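Local coordinates for protein toll-like receptor 13 (Mus musculus, PDB 4Z0C) that recognises bacterial 23S ribosomal RNA as an innate immune receptor and signals through MYD88 and TRAF6 to activate NF-kappa-B, at residues H377-S382 against A401-N406. Residues are numbered along the deposited sequence; the frame is centred on the assembly and turned at random.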
loop_
_atom_site.group_PDB
_atom_site.type_symbol
_atom_site.label_atom_id
_atom_site.label_comp_id
_atom_site.label_asym_id
_atom_site.label_seq_id
_atom_site.Cartn_x
_atom_site.Cartn_y
_atom_site.Cartn_z
ATOM N N HIS A 377 4.875 21.565 -34.411
ATOM C CA HIS A 377 5.541 22.418 -33.435
ATOM C C HIS A 377 5.108 22.184 -31.985
ATOM O O HIS A 377 5.576 22.876 -31.079
ATOM C CB HIS A 377 5.365 23.886 -33.829
ATOM C CG HIS A 377 6.393 24.371 -34.805
ATOM N ND1 HIS A 377 6.108 24.601 -36.133
ATOM C CD2 HIS A 377 7.700 24.687 -34.640
ATOM C CE1 HIS A 377 7.197 25.025 -36.747
ATOM N NE2 HIS A 377 8.177 25.088 -35.863
ATOM N N LEU A 378 4.213 21.217 -31.774
ATOM C CA LEU A 378 3.709 20.885 -30.437
ATOM C C LEU A 378 4.861 20.564 -29.465
ATOM O O LEU A 378 5.756 19.789 -29.795
ATOM C CB LEU A 378 2.727 19.704 -30.515
ATOM C CG LEU A 378 1.680 19.522 -29.406
ATOM C CD1 LEU A 378 0.723 20.701 -29.366
ATOM C CD2 LEU A 378 0.910 18.215 -29.558
ATOM N N GLU A 379 4.850 21.194 -28.291
ATOM C CA GLU A 379 5.853 20.947 -27.252
ATOM C C GLU A 379 5.270 20.302 -25.990
ATOM O O GLU A 379 5.974 19.589 -25.271
ATOM C CB GLU A 379 6.576 22.250 -26.910
ATOM C CG GLU A 379 7.663 22.553 -27.914
ATOM C CD GLU A 379 8.166 23.967 -27.840
ATOM O OE1 GLU A 379 7.540 24.792 -27.143
ATOM O OE2 GLU A 379 9.189 24.254 -28.491
ATOM N N PHE A 380 3.988 20.555 -25.728
ATOM C CA PHE A 380 3.303 19.951 -24.590
ATOM C C PHE A 380 1.989 19.293 -25.040
ATOM O O PHE A 380 1.148 19.912 -25.681
ATOM C CB PHE A 380 3.021 20.982 -23.496
ATOM C CG PHE A 380 2.128 20.468 -22.381
ATOM C CD1 PHE A 380 2.664 19.752 -21.310
ATOM C CD2 PHE A 380 0.753 20.703 -22.400
ATOM C CE1 PHE A 380 1.843 19.274 -20.283
ATOM C CE2 PHE A 380 -0.070 20.239 -21.380
ATOM C CZ PHE A 380 0.479 19.522 -20.315
ATOM N N LEU A 381 1.820 18.031 -24.684
ATOM C CA LEU A 381 0.596 17.307 -24.991
ATOM C C LEU A 381 0.171 16.583 -23.730
ATOM O O LEU A 381 0.979 15.897 -23.091
ATOM C CB LEU A 381 0.817 16.321 -26.137
ATOM C CG LEU A 381 -0.350 15.361 -26.434
ATOM C CD1 LEU A 381 -1.602 16.111 -26.852
ATOM C CD2 LEU A 381 0.027 14.320 -27.488
ATOM N N SER A 382 -1.076 16.790 -23.324
ATOM C CA SER A 382 -1.615 16.036 -22.206
ATOM C C SER A 382 -2.829 15.189 -22.598
ATOM O O SER A 382 -3.786 15.691 -23.181
ATOM C CB SER A 382 -1.969 16.955 -21.051
ATOM O OG SER A 382 -2.790 16.266 -20.129
ATOM N N ALA A 401 8.918 17.730 -32.154
ATOM C CA ALA A 401 9.242 18.856 -31.273
ATOM C C ALA A 401 8.799 18.648 -29.827
ATOM O O ALA A 401 9.107 19.470 -28.957
ATOM C CB ALA A 401 8.654 20.159 -31.824
ATOM N N LEU A 402 8.091 17.552 -29.571
ATOM C CA LEU A 402 7.458 17.336 -28.273
ATOM C C LEU A 402 8.499 17.234 -27.159
ATOM O O LEU A 402 9.495 16.526 -27.294
ATOM C CB LEU A 402 6.554 16.103 -28.312
ATOM C CG LEU A 402 5.414 16.087 -27.291
ATOM C CD1 LEU A 402 4.373 17.130 -27.680
ATOM C CD2 LEU A 402 4.789 14.698 -27.187
ATOM N N LYS A 403 8.290 17.992 -26.083
ATOM C CA LYS A 403 9.239 18.012 -24.983
ATOM C C LYS A 403 8.608 17.363 -23.767
ATOM O O LYS A 403 9.294 16.754 -22.948
ATOM C CB LYS A 403 9.685 19.441 -24.670
ATOM C CG LYS A 403 10.304 20.147 -25.876
ATOM C CD LYS A 403 10.580 21.639 -25.649
ATOM C CE LYS A 403 11.979 21.854 -25.115
ATOM N NZ LYS A 403 12.384 23.293 -25.123
ATOM N N GLU A 404 7.288 17.462 -23.671
ATOM C CA GLU A 404 6.593 16.902 -22.519
ATOM C C GLU A 404 5.295 16.185 -22.889
ATOM O O GLU A 404 4.417 16.776 -23.516
ATOM C CB GLU A 404 6.305 17.994 -21.482
ATOM C CG GLU A 404 5.463 17.466 -20.328
ATOM C CD GLU A 404 5.424 18.382 -19.116
ATOM O OE1 GLU A 404 4.573 18.126 -18.229
ATOM O OE2 GLU A 404 6.241 19.335 -19.043
ATOM N N LEU A 405 5.170 14.926 -22.465
ATOM C CA LEU A 405 3.962 14.133 -22.704
ATOM C C LEU A 405 3.371 13.693 -21.370
ATOM O O LEU A 405 4.035 13.042 -20.563
ATOM C CB LEU A 405 4.274 12.917 -23.598
ATOM C CG LEU A 405 3.157 11.902 -23.926
ATOM C CD1 LEU A 405 1.962 12.552 -24.663
ATOM C CD2 LEU A 405 3.684 10.706 -24.722
ATOM N N ASN A 406 2.128 14.079 -21.119
ATOM C CA ASN A 406 1.449 13.683 -19.885
ATOM C C ASN A 406 0.331 12.673 -20.161
ATOM O O ASN A 406 -0.700 13.007 -20.777
ATOM C CB ASN A 406 0.886 14.909 -19.160
ATOM C CG ASN A 406 0.307 14.569 -17.791
ATOM O OD1 ASN A 406 0.472 13.455 -17.286
ATOM N ND2 ASN A 406 -0.392 15.527 -17.192
HETATM O O HOH W 1 6.140 18.228 -32.129
#
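The phenyl ring of Phe380 meets the carboxylate of Glu404 at its edge: Glu404 CD lies in the ring plane, and OE1 comes 3.6 Å from Phe380 CE1. With OE1 near the ring plane, a polarised C-H edge probably faces it; the two planes stand 80° apart. Both side chains run alongside each other because each CG is anti to its backbone N and the Glu404 chain is extended beyond it; Ser356, on the neighbouring strand 356-358, touches Phe380. On the same face, the concave surface of the solenoid, Ser382 and Asn406 lie in loose contact through their CB atoms and between Ser382 OG and Asn406 ND2, while Asn406 OD1 accepts a hydrogen bond from the backbone N of Ala408.

Strands 380-382 and 404-406 run parallel, 7° apart, in consecutive leucine-rich repeats, 15 and 16, of the ectodomain solenoid, with strands 356-358 and 428-430 continuing the stack. Glu379 O takes two N-H groups: Lys403 N on a lone pair in the carbonyl plane at 2.9 Å, and Glu404 N nearly along the C=O axis. Leu381 then both donates, from its N to Glu404 O, and accepts, at its O from Asn406 N (2.9 Å, 171° at the hydrogen). Before the strands, where Leu378 O and Leu402 N are badly angled for a bond, a water donates to Leu378 O and accepts from Ala401 N, 2.8 Å from each.

In the solenoid interior, leucines of successive repeats stack on one another. Leu381 CD2 packs on Leu405 CD1 at 3.9 Å, while Leu402 CD1 reaches both Leu378 CG and Leu381 CB at 4.0 Å; Phe372 and Phe396 also touch Leu381. Away from this core, Glu379 CG lies 3.8 Å from Lys403 CD, and the opposite charges of Glu379 OE2 and Lys403 NZ remain 4.7 Å apart.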